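Long-range contacts in G protein alpha subunit (Entamoeba histolytica, PDB 4FID), which probably binds and hydrolyses GTP as the alpha subunit of a heterotrimeric G protein, passing on signals from membrane receptors: residues L115-K120 / H143-T148; I189-L194 / F234-D239; S47-C52 / K120-N125; Q36-H41 / D133-E138. All coordinates share one frame; numbering follows the deposited sequence.

Contact 1 of 4, residues L115-K120 / H143-T148; sequences LPDCAK and HNRTKT. With GDP (guanosine-5'-diphosphate), chain C.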
# COMPACT_ATOMS: atom_id res chain seq x y z
N LEU A 115 -6.40 12.11 -1.67
CA LEU A 115 -5.43 12.40 -0.62
C LEU A 115 -4.56 11.18 -0.31
O LEU A 115 -5.06 10.12 0.09
CB LEU A 115 -6.16 12.84 0.64
CG LEU A 115 -5.26 13.37 1.75
CD1 LEU A 115 -4.73 14.73 1.35
CD2 LEU A 115 -6.01 13.43 3.08
N PRO A 116 -3.24 11.31 -0.49
CA PRO A 116 -2.33 10.20 -0.18
C PRO A 116 -2.59 9.61 1.22
O PRO A 116 -2.88 10.35 2.15
CB PRO A 116 -0.95 10.85 -0.26
CG PRO A 116 -1.14 12.05 -1.17
CD PRO A 116 -2.53 12.54 -0.89
N ASP A 117 -2.50 8.29 1.35
CA ASP A 117 -2.73 7.60 2.63
C ASP A 117 -1.86 8.13 3.77
O ASP A 117 -2.22 8.00 4.94
CB ASP A 117 -2.48 6.09 2.48
CG ASP A 117 -3.47 5.40 1.52
OD1 ASP A 117 -3.34 4.17 1.32
OD2 ASP A 117 -4.36 6.09 0.97
N CYS A 118 -0.70 8.69 3.44
CA CYS A 118 0.28 9.03 4.44
C CYS A 118 0.03 10.39 5.11
O CYS A 118 0.81 10.81 5.98
CB CYS A 118 1.68 9.02 3.82
SG CYS A 118 1.87 10.25 2.52
N ALA A 119 -1.06 11.05 4.72
CA ALA A 119 -1.30 12.43 5.13
C ALA A 119 -1.31 12.63 6.65
O ALA A 119 -0.48 13.38 7.19
CB ALA A 119 -2.58 12.97 4.51
N LYS A 120 -2.24 11.97 7.32
CA LYS A 120 -2.35 12.04 8.78
C LYS A 120 -1.03 11.70 9.47
O LYS A 120 -0.62 12.39 10.41
CB LYS A 120 -3.45 11.11 9.28
CG LYS A 120 -3.50 10.96 10.80
CD LYS A 120 -4.83 10.35 11.23
CE LYS A 120 -4.86 10.01 12.72
NZ LYS A 120 -6.16 9.41 13.13
N HIS A 143 5.59 4.53 5.78
CA HIS A 143 4.37 5.31 5.59
C HIS A 143 4.41 6.28 4.43
O HIS A 143 3.37 6.77 3.99
CB HIS A 143 4.02 6.09 6.86
CG HIS A 143 3.49 5.23 7.95
ND1 HIS A 143 4.30 4.61 8.87
CD2 HIS A 143 2.22 4.90 8.28
CE1 HIS A 143 3.55 3.92 9.72
NE2 HIS A 143 2.28 4.09 9.38
N ASN A 144 5.60 6.57 3.94
CA ASN A 144 5.67 7.57 2.88
C ASN A 144 5.37 7.00 1.51
O ASN A 144 5.70 5.86 1.21
CB ASN A 144 7.00 8.29 2.87
CG ASN A 144 6.94 9.55 2.04
OD1 ASN A 144 6.08 10.39 2.28
ND2 ASN A 144 7.85 9.68 1.06
N ARG A 145 4.75 7.82 0.69
CA ARG A 145 4.45 7.44 -0.68
C ARG A 145 5.68 7.58 -1.58
O ARG A 145 6.26 8.66 -1.67
CB ARG A 145 3.27 8.28 -1.19
CG ARG A 145 2.15 8.38 -0.16
CD ARG A 145 0.77 8.40 -0.81
NE ARG A 145 0.07 7.12 -0.74
CZ ARG A 145 -1.04 6.84 -1.43
NH1 ARG A 145 -1.56 7.76 -2.23
NH2 ARG A 145 -1.62 5.65 -1.32
N THR A 146 6.08 6.49 -2.22
CA THR A 146 7.09 6.56 -3.28
C THR A 146 6.64 5.79 -4.52
O THR A 146 5.87 4.83 -4.41
CB THR A 146 8.48 6.02 -2.85
OG1 THR A 146 8.34 4.73 -2.26
CG2 THR A 146 9.15 6.96 -1.87
N LYS A 147 7.11 6.23 -5.68
CA LYS A 147 6.86 5.53 -6.93
C LYS A 147 8.00 4.58 -7.25
O LYS A 147 9.07 5.01 -7.66
CB LYS A 147 6.74 6.53 -8.08
CG LYS A 147 5.61 7.52 -7.94
CD LYS A 147 5.67 8.55 -9.06
CE LYS A 147 4.61 9.62 -8.89
NZ LYS A 147 4.82 10.74 -9.86
N THR A 148 7.78 3.28 -7.07
CA THR A 148 8.82 2.32 -7.44
C THR A 148 8.69 1.91 -8.90
O THR A 148 8.00 0.94 -9.23
CB THR A 148 8.88 1.06 -6.49
OG1 THR A 148 7.83 0.14 -6.82
CG2 THR A 148 8.78 1.48 -5.02
PB GDP C . 3.12 0.30 -5.01
O1B GDP C . 4.53 0.82 -5.12
O2B GDP C . 2.34 0.72 -6.23
O3B GDP C . 3.20 -1.21 -4.94
O3A GDP C . 2.35 0.87 -3.70
PA GDP C . 3.08 1.60 -2.44
O1A GDP C . 3.77 0.60 -1.53
O2A GDP C . 4.06 2.66 -2.90
O5' GDP C . 1.86 2.33 -1.66
C5' GDP C . 1.88 3.75 -1.46
C4' GDP C . 1.20 4.18 -0.15
O4' GDP C . 0.28 3.19 0.34
C3' GDP C . 2.19 4.47 0.97
O3' GDP C . 1.99 5.81 1.46
C2' GDP C . 1.90 3.43 2.04
O2' GDP C . 2.14 3.95 3.36
C1' GDP C . 0.44 3.07 1.76
N9 GDP C . 0.07 1.71 2.26
C8 GDP C . 0.45 0.51 1.78
N7 GDP C . -0.10 -0.51 2.49
C5 GDP C . -0.87 0.04 3.45
C6 GDP C . -1.73 -0.44 4.56
O6 GDP C . -1.89 -1.66 4.78
N1 GDP C . -2.34 0.46 5.34
C2 GDP C . -2.20 1.78 5.13
N2 GDP C . -2.86 2.64 5.95
N3 GDP C . -1.44 2.31 4.14
C4 GDP C . -0.76 1.50 3.29
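Cys118 and His143 mark the closest backbone approach, 5.6 Å between their CA atoms, where a type I turn from Pro116 to Ala119 faces the chain leaving helix 138-143. No hydrogen bond joins the two segments directly; Arg145 carries most of the contact. Its side chain, bent at chi2 and chi3, passes Cys118 SG at CG and lays one guanidinium face against the backbone of the turn. Asp117 N stands 3.4 Å above the centre of that plane, and Pro116 C lies nearer its rim. Asp117 adds a salt bridge, OD1 to Arg145 NH2 at 3.5 Å, with carboxylate and guanidinium planes 31° apart; the same OD1 also pairs with Lys237. Arg145 NE donates to the ribose O3' of GDP over 3.2 Å at 148°, which ties the arginine to the ribose. His143 O probably takes a bond from the same O3', though its position is less certain. Around this site, helix 42-62 packs against both segments: Cys52 touches Pro116 and Ala119, while Asn48 ND2 bonds Asn144 OD1. The His143 ring stacks on Tyr121 of helix 119-124, and beyond Arg145 the chain runs on to strand 152-157.

Contact 2 of 4, residues I189-L194 / F234-D239; sequences IFVTSL and FLNKMD. With GDP (guanosine-5'-diphosphate), chain C.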
# COMPACT_ATOMS: atom_id res chain seq x y z
N ILE A 189 3.12 -13.62 -5.24
CA ILE A 189 2.19 -12.97 -4.33
C ILE A 189 1.52 -11.77 -5.00
O ILE A 189 2.18 -10.80 -5.38
CB ILE A 189 2.91 -12.53 -3.05
CG1 ILE A 189 3.56 -13.74 -2.36
CG2 ILE A 189 1.95 -11.81 -2.10
CD1 ILE A 189 4.11 -13.44 -0.96
N PHE A 190 0.20 -11.83 -5.17
CA PHE A 190 -0.54 -10.72 -5.76
C PHE A 190 -1.12 -9.84 -4.66
O PHE A 190 -1.89 -10.31 -3.82
CB PHE A 190 -1.65 -11.21 -6.70
CG PHE A 190 -2.45 -10.11 -7.33
CD1 PHE A 190 -1.93 -9.37 -8.40
CD2 PHE A 190 -3.72 -9.80 -6.87
CE1 PHE A 190 -2.66 -8.34 -9.00
CE2 PHE A 190 -4.47 -8.76 -7.46
CZ PHE A 190 -3.94 -8.04 -8.53
N VAL A 191 -0.76 -8.56 -4.67
CA VAL A 191 -1.25 -7.61 -3.70
C VAL A 191 -2.30 -6.72 -4.32
O VAL A 191 -2.14 -6.24 -5.45
CB VAL A 191 -0.13 -6.69 -3.18
CG1 VAL A 191 -0.60 -5.92 -1.91
CG2 VAL A 191 1.12 -7.49 -2.91
N THR A 192 -3.37 -6.50 -3.56
CA THR A 192 -4.42 -5.59 -4.00
C THR A 192 -4.98 -4.78 -2.82
O THR A 192 -5.00 -5.23 -1.67
CB THR A 192 -5.55 -6.32 -4.77
OG1 THR A 192 -6.41 -5.37 -5.42
CG2 THR A 192 -6.37 -7.22 -3.83
N SER A 193 -5.39 -3.56 -3.11
CA SER A 193 -5.91 -2.66 -2.12
C SER A 193 -7.40 -2.90 -1.99
O SER A 193 -8.13 -2.84 -2.97
CB SER A 193 -5.67 -1.22 -2.57
OG SER A 193 -6.07 -0.30 -1.57
N LEU A 194 -7.85 -3.17 -0.77
CA LEU A 194 -9.28 -3.34 -0.55
C LEU A 194 -9.98 -2.00 -0.63
O LEU A 194 -11.15 -1.93 -1.00
CB LEU A 194 -9.54 -4.00 0.81
CG LEU A 194 -9.40 -5.52 0.85
CD1 LEU A 194 -9.42 -6.02 2.29
CD2 LEU A 194 -10.52 -6.14 0.05
N PHE A 234 -2.64 -11.01 -1.21
CA PHE A 234 -2.72 -10.18 -0.01
C PHE A 234 -3.76 -9.12 -0.27
O PHE A 234 -3.60 -8.26 -1.12
CB PHE A 234 -1.37 -9.51 0.34
CG PHE A 234 -0.32 -10.46 0.89
CD1 PHE A 234 -0.60 -11.80 1.09
CD2 PHE A 234 0.95 -9.98 1.20
CE1 PHE A 234 0.38 -12.67 1.59
CE2 PHE A 234 1.93 -10.82 1.70
CZ PHE A 234 1.65 -12.18 1.90
N LEU A 235 -4.85 -9.21 0.46
CA LEU A 235 -5.88 -8.20 0.38
C LEU A 235 -5.46 -7.11 1.34
O LEU A 235 -5.68 -7.19 2.55
CB LEU A 235 -7.22 -8.82 0.77
CG LEU A 235 -7.52 -10.03 -0.13
CD1 LEU A 235 -8.49 -11.03 0.52
CD2 LEU A 235 -8.04 -9.56 -1.48
N ASN A 236 -4.83 -6.09 0.79
CA ASN A 236 -4.12 -5.13 1.61
C ASN A 236 -4.95 -3.92 1.98
O ASN A 236 -5.99 -3.63 1.34
CB ASN A 236 -2.85 -4.69 0.89
CG ASN A 236 -1.88 -3.99 1.81
OD1 ASN A 236 -1.68 -4.41 2.95
ND2 ASN A 236 -1.25 -2.93 1.30
N LYS A 237 -4.50 -3.22 3.02
CA LYS A 237 -5.18 -2.02 3.52
C LYS A 237 -6.50 -2.35 4.18
O LYS A 237 -7.46 -1.61 4.04
CB LYS A 237 -5.37 -0.99 2.41
CG LYS A 237 -4.04 -0.62 1.70
CD LYS A 237 -4.21 0.59 0.78
CE LYS A 237 -2.89 1.09 0.24
NZ LYS A 237 -3.07 2.22 -0.71
N MSE A 238 -6.51 -3.47 4.91
CA MSE A 238 -7.71 -3.89 5.62
C MSE A 238 -8.15 -2.82 6.64
O MSE A 238 -9.35 -2.59 6.84
CB MSE A 238 -7.50 -5.27 6.28
CG MSE A 238 -8.69 -5.76 7.12
SE MSE A 238 -10.26 -6.45 6.14
CE MSE A 238 -11.27 -7.17 7.66
N ASP A 239 -7.19 -2.15 7.25
CA ASP A 239 -7.50 -1.04 8.16
C ASP A 239 -8.29 0.08 7.47
O ASP A 239 -9.36 0.49 7.96
CB ASP A 239 -6.21 -0.48 8.84
CG ASP A 239 -5.07 -0.16 7.83
OD1 ASP A 239 -4.92 -0.86 6.80
OD2 ASP A 239 -4.30 0.80 8.10
PB GDP C . 3.12 0.30 -5.01
O1B GDP C . 4.53 0.82 -5.12
O2B GDP C . 2.34 0.72 -6.23
O3B GDP C . 3.20 -1.21 -4.94
O3A GDP C . 2.35 0.87 -3.70
PA GDP C . 3.08 1.60 -2.44
O1A GDP C . 3.77 0.60 -1.53
O2A GDP C . 4.06 2.66 -2.90
O5' GDP C . 1.86 2.33 -1.66
C5' GDP C . 1.88 3.75 -1.46
C4' GDP C . 1.20 4.18 -0.15
O4' GDP C . 0.28 3.19 0.34
C3' GDP C . 2.19 4.47 0.97
O3' GDP C . 1.99 5.81 1.46
C2' GDP C . 1.90 3.43 2.04
O2' GDP C . 2.14 3.95 3.36
C1' GDP C . 0.44 3.07 1.76
N9 GDP C . 0.07 1.71 2.26
C8 GDP C . 0.45 0.51 1.78
N7 GDP C . -0.10 -0.51 2.49
C5 GDP C . -0.87 0.04 3.45
C6 GDP C . -1.73 -0.44 4.56
O6 GDP C . -1.89 -1.66 4.78
N1 GDP C . -2.34 0.46 5.34
C2 GDP C . -2.20 1.78 5.13
N2 GDP C . -2.86 2.64 5.95
N3 GDP C . -1.44 2.31 4.14
C4 GDP C . -0.76 1.50 3.29
O HOH W 1 -5.58 2.24 -2.32
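Val191, Thr192 and Ser193 pair in parallel with Phe234, Leu235 and Asn236, the strand axes 4.7 Å apart at 24°, in a ladder of four backbone bonds from Phe234 N to Phe190 O through to Leu194 N to Asn236 O. Ile189 CG2 sits squarely over the Phe234 ring, 3.8 Å from its centroid, a CH-pi contact. Val191 CG1 packs beside Asn236 CB on that side of the sheet, and Thr192 CG2 meets Leu235 CD2 at 3.7 Å on the other. Leu194 CD1 reaches Leu235 CB. Asn236 CG lies anti to the backbone N (chi1 -165°); ND2 donates to GDP N7 at 2.9 Å and also to Ser16 O, while OD1 accepts from Thr307 OG1 and Ala309 N, which fixes the amide's rotation. The extended Lys237 chain touches the guanine, CG 3.7 Å from GDP C5 and CE near N9, and NZ is held by Glu15 O as well as Asp117. A water links NZ to Ser193 OG. Asp239 receives GDP N1 on OD1 at 3.2 Å and GDP N2 on OD2, also at 3.2 Å. The sequence Asn-Lys-Met-Asp at the end of a central parallel strand is the NKxD motif, which gives Ras-like GTPases their guanine specificity.

Contact 3 of 4, residues S47-C52 / K120-N125; sequences SNVVTC and KYLFEN
Leu122 reaches across from helix 119-124 to Asn48 and Val49 of helix 42-62, and its side chain can be followed outward atom by atom. CB meets Val49 CG2 at 4.0 Å, the two side chains crossing obliquely. CG lies anti to the carbonyl carbon (chi1 -67°), and with chi2 at 178° CD1 continues the extended line toward the other helix. There CD1 lies against Asn48 CB and two backbone atoms, Asn48 C at 3.8 Å and Val49 N at 3.9 Å. The CA atoms of Val49 and Leu122 are 5.7 Å apart, although the short helical axes pass at 9.4 Å with a crossing angle of -110°. One residue on, Phe123 turns its ring edge to the carbonyl of Val49, CE1 lying 3.5 Å from Val49 O with the oxygen near the ring plane. In a separate contact, Phe123 CZ is 3.9 Å from Cys52 CB. The contact is thus essentially apolar and buried, with no hydrogen bond between the segments; the amide of Asn48 is engaged elsewhere, with Asn144. Further helices of the helical domain enclose the crossing. Ile129 of helix 126-129 touches both Val49 and Leu122, and Val126 adds to the Val49 side. Phe123 meets the ring of Trp98 from helix 90-99 and also reaches Met53 and Leu56, further along helix 42-62.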
# COMPACT_ATOMS: atom_id res chain seq x y z
N SER A 47 8.39 17.36 1.26
CA SER A 47 7.48 17.85 0.24
C SER A 47 6.02 17.38 0.46
O SER A 47 5.07 18.19 0.38
CB SER A 47 7.97 17.42 -1.14
OG SER A 47 7.13 17.91 -2.16
N ASN A 48 5.85 16.09 0.71
CA ASN A 48 4.53 15.52 0.99
C ASN A 48 3.81 16.19 2.18
O ASN A 48 2.58 16.26 2.19
CB ASN A 48 4.63 14.02 1.28
CG ASN A 48 4.98 13.22 0.07
OD1 ASN A 48 4.97 13.74 -1.05
ND2 ASN A 48 5.31 11.94 0.26
N VAL A 49 4.57 16.66 3.17
CA VAL A 49 3.96 17.33 4.31
C VAL A 49 3.17 18.52 3.80
O VAL A 49 2.00 18.69 4.14
CB VAL A 49 5.01 17.78 5.40
CG1 VAL A 49 4.36 18.72 6.42
CG2 VAL A 49 5.63 16.58 6.12
N VAL A 50 3.81 19.32 2.95
CA VAL A 50 3.20 20.56 2.46
C VAL A 50 2.12 20.30 1.41
O VAL A 50 1.00 20.84 1.50
CB VAL A 50 4.24 21.56 1.93
CG1 VAL A 50 3.55 22.76 1.31
CG2 VAL A 50 5.20 21.99 3.05
N THR A 51 2.42 19.46 0.43
CA THR A 51 1.47 19.24 -0.66
C THR A 51 0.17 18.58 -0.18
O THR A 51 -0.90 18.97 -0.61
CB THR A 51 2.10 18.49 -1.88
OG1 THR A 51 2.34 17.11 -1.56
CG2 THR A 51 3.40 19.15 -2.30
N CYS A 52 0.27 17.61 0.73
CA CYS A 52 -0.92 16.98 1.33
C CYS A 52 -1.79 17.98 2.06
O CYS A 52 -3.00 17.82 2.11
CB CYS A 52 -0.54 15.88 2.32
SG CYS A 52 0.00 14.30 1.63
N LYS A 120 -2.24 11.97 7.32
CA LYS A 120 -2.35 12.04 8.78
C LYS A 120 -1.03 11.70 9.47
O LYS A 120 -0.62 12.39 10.41
CB LYS A 120 -3.45 11.11 9.28
CG LYS A 120 -3.50 10.96 10.80
CD LYS A 120 -4.83 10.35 11.23
CE LYS A 120 -4.86 10.01 12.72
NZ LYS A 120 -6.16 9.41 13.13
N TYR A 121 -0.35 10.65 9.01
CA TYR A 121 0.94 10.30 9.62
C TYR A 121 1.90 11.47 9.50
O TYR A 121 2.54 11.83 10.48
CB TYR A 121 1.53 9.03 9.00
CG TYR A 121 2.91 8.65 9.52
CD1 TYR A 121 3.05 7.72 10.55
CD2 TYR A 121 4.07 9.18 8.96
CE1 TYR A 121 4.31 7.35 11.02
CE2 TYR A 121 5.33 8.83 9.42
CZ TYR A 121 5.45 7.90 10.45
OH TYR A 121 6.69 7.52 10.92
N LEU A 122 2.00 12.06 8.32
CA LEU A 122 2.91 13.19 8.14
C LEU A 122 2.59 14.33 9.12
O LEU A 122 3.48 14.81 9.79
CB LEU A 122 2.94 13.68 6.69
CG LEU A 122 3.58 12.65 5.75
CD1 LEU A 122 3.61 13.04 4.24
CD2 LEU A 122 4.96 12.33 6.26
N PHE A 123 1.33 14.72 9.22
CA PHE A 123 0.92 15.77 10.15
C PHE A 123 1.23 15.45 11.62
O PHE A 123 1.77 16.29 12.34
CB PHE A 123 -0.58 16.07 9.96
CG PHE A 123 -0.94 16.41 8.54
CD1 PHE A 123 0.02 16.95 7.68
CD2 PHE A 123 -2.22 16.19 8.05
CE1 PHE A 123 -0.29 17.25 6.37
CE2 PHE A 123 -2.54 16.49 6.73
CZ PHE A 123 -1.58 17.03 5.89
N GLU A 124 0.92 14.25 12.06
CA GLU A 124 1.20 13.88 13.44
C GLU A 124 2.68 13.84 13.76
O GLU A 124 3.07 13.78 14.92
CB GLU A 124 0.52 12.56 13.78
CG GLU A 124 -0.99 12.69 13.80
CD GLU A 124 -1.71 11.36 13.88
OE1 GLU A 124 -1.05 10.30 13.88
OE2 GLU A 124 -2.95 11.39 13.93
N ASN A 125 3.51 13.87 12.72
CA ASN A 125 4.95 13.73 12.88
C ASN A 125 5.72 14.97 12.46
O ASN A 125 6.95 14.93 12.35
CB ASN A 125 5.46 12.49 12.13
CG ASN A 125 5.25 11.20 12.92
OD1 ASN A 125 6.09 10.83 13.72
ND2 ASN A 125 4.13 10.52 12.68

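Contact 4 of 4, residues Q36-H41 / D133-E138; sequences QERATH and DYVPTE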
# COMPACT_ATOMS: atom_id res chain seq x y z
N GLN A 36 22.24 6.17 5.43
CA GLN A 36 22.44 6.89 4.17
C GLN A 36 21.36 6.60 3.13
O GLN A 36 21.02 7.47 2.33
CB GLN A 36 23.85 6.73 3.58
CG GLN A 36 24.26 5.30 3.29
CD GLN A 36 25.04 4.69 4.44
OE1 GLN A 36 25.79 5.38 5.14
NE2 GLN A 36 24.86 3.39 4.65
N GLU A 37 20.82 5.38 3.15
CA GLU A 37 19.70 5.05 2.27
C GLU A 37 18.45 5.80 2.70
O GLU A 37 17.76 6.44 1.90
CB GLU A 37 19.45 3.54 2.27
CG GLU A 37 18.42 3.08 1.25
CD GLU A 37 18.61 1.62 0.87
OE1 GLU A 37 19.53 0.96 1.41
OE2 GLU A 37 17.83 1.13 0.01
N ARG A 38 18.16 5.76 4.00
CA ARG A 38 17.06 6.53 4.56
C ARG A 38 17.11 8.03 4.24
O ARG A 38 16.10 8.63 3.90
CB ARG A 38 17.01 6.32 6.07
CG ARG A 38 16.34 5.03 6.50
CD ARG A 38 16.11 5.03 7.98
NE ARG A 38 17.26 4.43 8.62
CZ ARG A 38 18.06 5.06 9.47
NH1 ARG A 38 17.82 6.31 9.81
NH2 ARG A 38 19.10 4.41 9.97
N ALA A 39 18.29 8.64 4.35
CA ALA A 39 18.39 10.09 4.18
C ALA A 39 18.01 10.54 2.77
O ALA A 39 17.64 11.69 2.58
CB ALA A 39 19.79 10.62 4.58
N THR A 40 18.09 9.64 1.80
CA THR A 40 17.63 9.98 0.44
C THR A 40 16.12 10.31 0.35
O THR A 40 15.67 10.95 -0.60
CB THR A 40 17.91 8.84 -0.56
OG1 THR A 40 16.90 7.82 -0.44
CG2 THR A 40 19.28 8.23 -0.31
N HIS A 41 15.33 9.89 1.34
CA HIS A 41 13.89 10.16 1.29
C HIS A 41 13.44 11.48 1.94
O HIS A 41 12.26 11.78 1.96
CB HIS A 41 13.12 8.96 1.84
CG HIS A 41 13.49 7.68 1.16
ND1 HIS A 41 12.82 7.20 0.06
CD2 HIS A 41 14.49 6.79 1.41
CE1 HIS A 41 13.37 6.07 -0.34
NE2 HIS A 41 14.39 5.80 0.47
N ASP A 133 17.98 18.94 11.40
CA ASP A 133 18.88 17.80 11.23
C ASP A 133 18.14 16.49 10.98
O ASP A 133 18.75 15.41 10.99
CB ASP A 133 19.76 17.64 12.47
CG ASP A 133 18.96 17.30 13.72
OD1 ASP A 133 18.04 18.07 14.06
OD2 ASP A 133 19.26 16.26 14.36
N TYR A 134 16.83 16.59 10.77
CA TYR A 134 15.95 15.43 10.62
C TYR A 134 16.43 14.42 9.59
O TYR A 134 16.67 14.76 8.43
CB TYR A 134 14.51 15.90 10.28
CG TYR A 134 13.64 14.85 9.61
CD1 TYR A 134 13.23 13.72 10.31
CD2 TYR A 134 13.22 14.99 8.28
CE1 TYR A 134 12.45 12.75 9.71
CE2 TYR A 134 12.42 14.02 7.66
CZ TYR A 134 12.04 12.90 8.39
OH TYR A 134 11.26 11.92 7.86
N VAL A 135 16.59 13.17 10.02
CA VAL A 135 16.84 12.06 9.10
C VAL A 135 15.68 11.07 9.26
O VAL A 135 15.32 10.70 10.39
CB VAL A 135 18.25 11.41 9.32
CG1 VAL A 135 18.54 11.18 10.79
CG2 VAL A 135 18.40 10.11 8.56
N PRO A 136 15.04 10.69 8.14
CA PRO A 136 13.89 9.77 8.17
C PRO A 136 14.21 8.47 8.87
O PRO A 136 15.32 7.95 8.75
CB PRO A 136 13.61 9.53 6.68
CG PRO A 136 14.06 10.76 6.01
CD PRO A 136 15.30 11.18 6.77
N THR A 137 13.23 7.94 9.60
CA THR A 137 13.35 6.64 10.23
C THR A 137 12.74 5.56 9.32
O THR A 137 12.06 5.87 8.35
CB THR A 137 12.57 6.64 11.54
OG1 THR A 137 11.16 6.65 11.25
CG2 THR A 137 12.92 7.83 12.37
N GLU A 138 12.98 4.29 9.64
CA GLU A 138 12.39 3.20 8.87
C GLU A 138 10.88 3.29 8.88
O GLU A 138 10.22 2.90 7.91
CB GLU A 138 12.85 1.85 9.38
CG GLU A 138 14.35 1.59 9.13
CD GLU A 138 14.79 0.21 9.57
OE1 GLU A 138 15.67 -0.37 8.91
OE2 GLU A 138 14.26 -0.29 10.58
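Arg38 and Pro136 make the single hydrogen bond between these segments: Arg38 NH1 donates to Pro136 O over 3.2 Å, almost straight at 175°, with the oxygen in the guanidinium plane. The bend of the arginine at chi3 (-91°) sets NE off the line of the aliphatic chain. NE is engaged separately, giving its hydrogen to Phe33 O, so the head is gripped by two backbone carbonyls from different parts of the chain. Among charged groups, Glu138 is close but not paired: Arg38 NE and Glu138 OE1 are 5.1 Å apart, the guanidinium and carboxylate planes stand nearly perpendicular, and OE1 instead accepts from Phe33 N. Both side chains therefore hold the backbone of Phe33, one through its oxygen and one through its nitrogen. Van der Waals contacts surround the hydrogen bond. Arg38 CD lies 4.0 Å from Glu138 CG, Ala39 CB meets Val135 CG2 at 4.2 Å, and Val135 CG2 also approaches Arg38 NH1. The Pro136 ring rests against the backbone of Arg38 and Ala39, its CG 3.6 Å from Arg38 O. Within segment 36-41, Thr40 OG1 and Thr40 N both donate to Glu37 O; in the other, Thr137 OG1 accepts from Asp140 N as the N-cap of helix 138-143. The arrangement joins the short helix 35-39, just ahead of the long helix 42-62, to the start of helix 138-143, near the entry and exit of the helical domain that G-alpha proteins insert into their Ras-like fold.

How the contacts relate
From the N terminus, the chain first meets contact 4, whose 36-41 segment is joined much later by 133-138, closing a loop that takes in most of the helical domain. Contact 3 lies wholly within that loop, bringing 47-52 against 120-125. Contact 1 opens before either has closed and shuts last of these three, at 143-148, so it crosses both; it shares Lys120 with contact 3, and a side-chain hydrogen bond joins the two. Contact 2 comes afterwards in series and belongs to the Ras-like sheet. GDP bridges contacts 1 and 2, reinforced by a salt bridge between them, so the helical and Ras-like parts meet around the nucleotide.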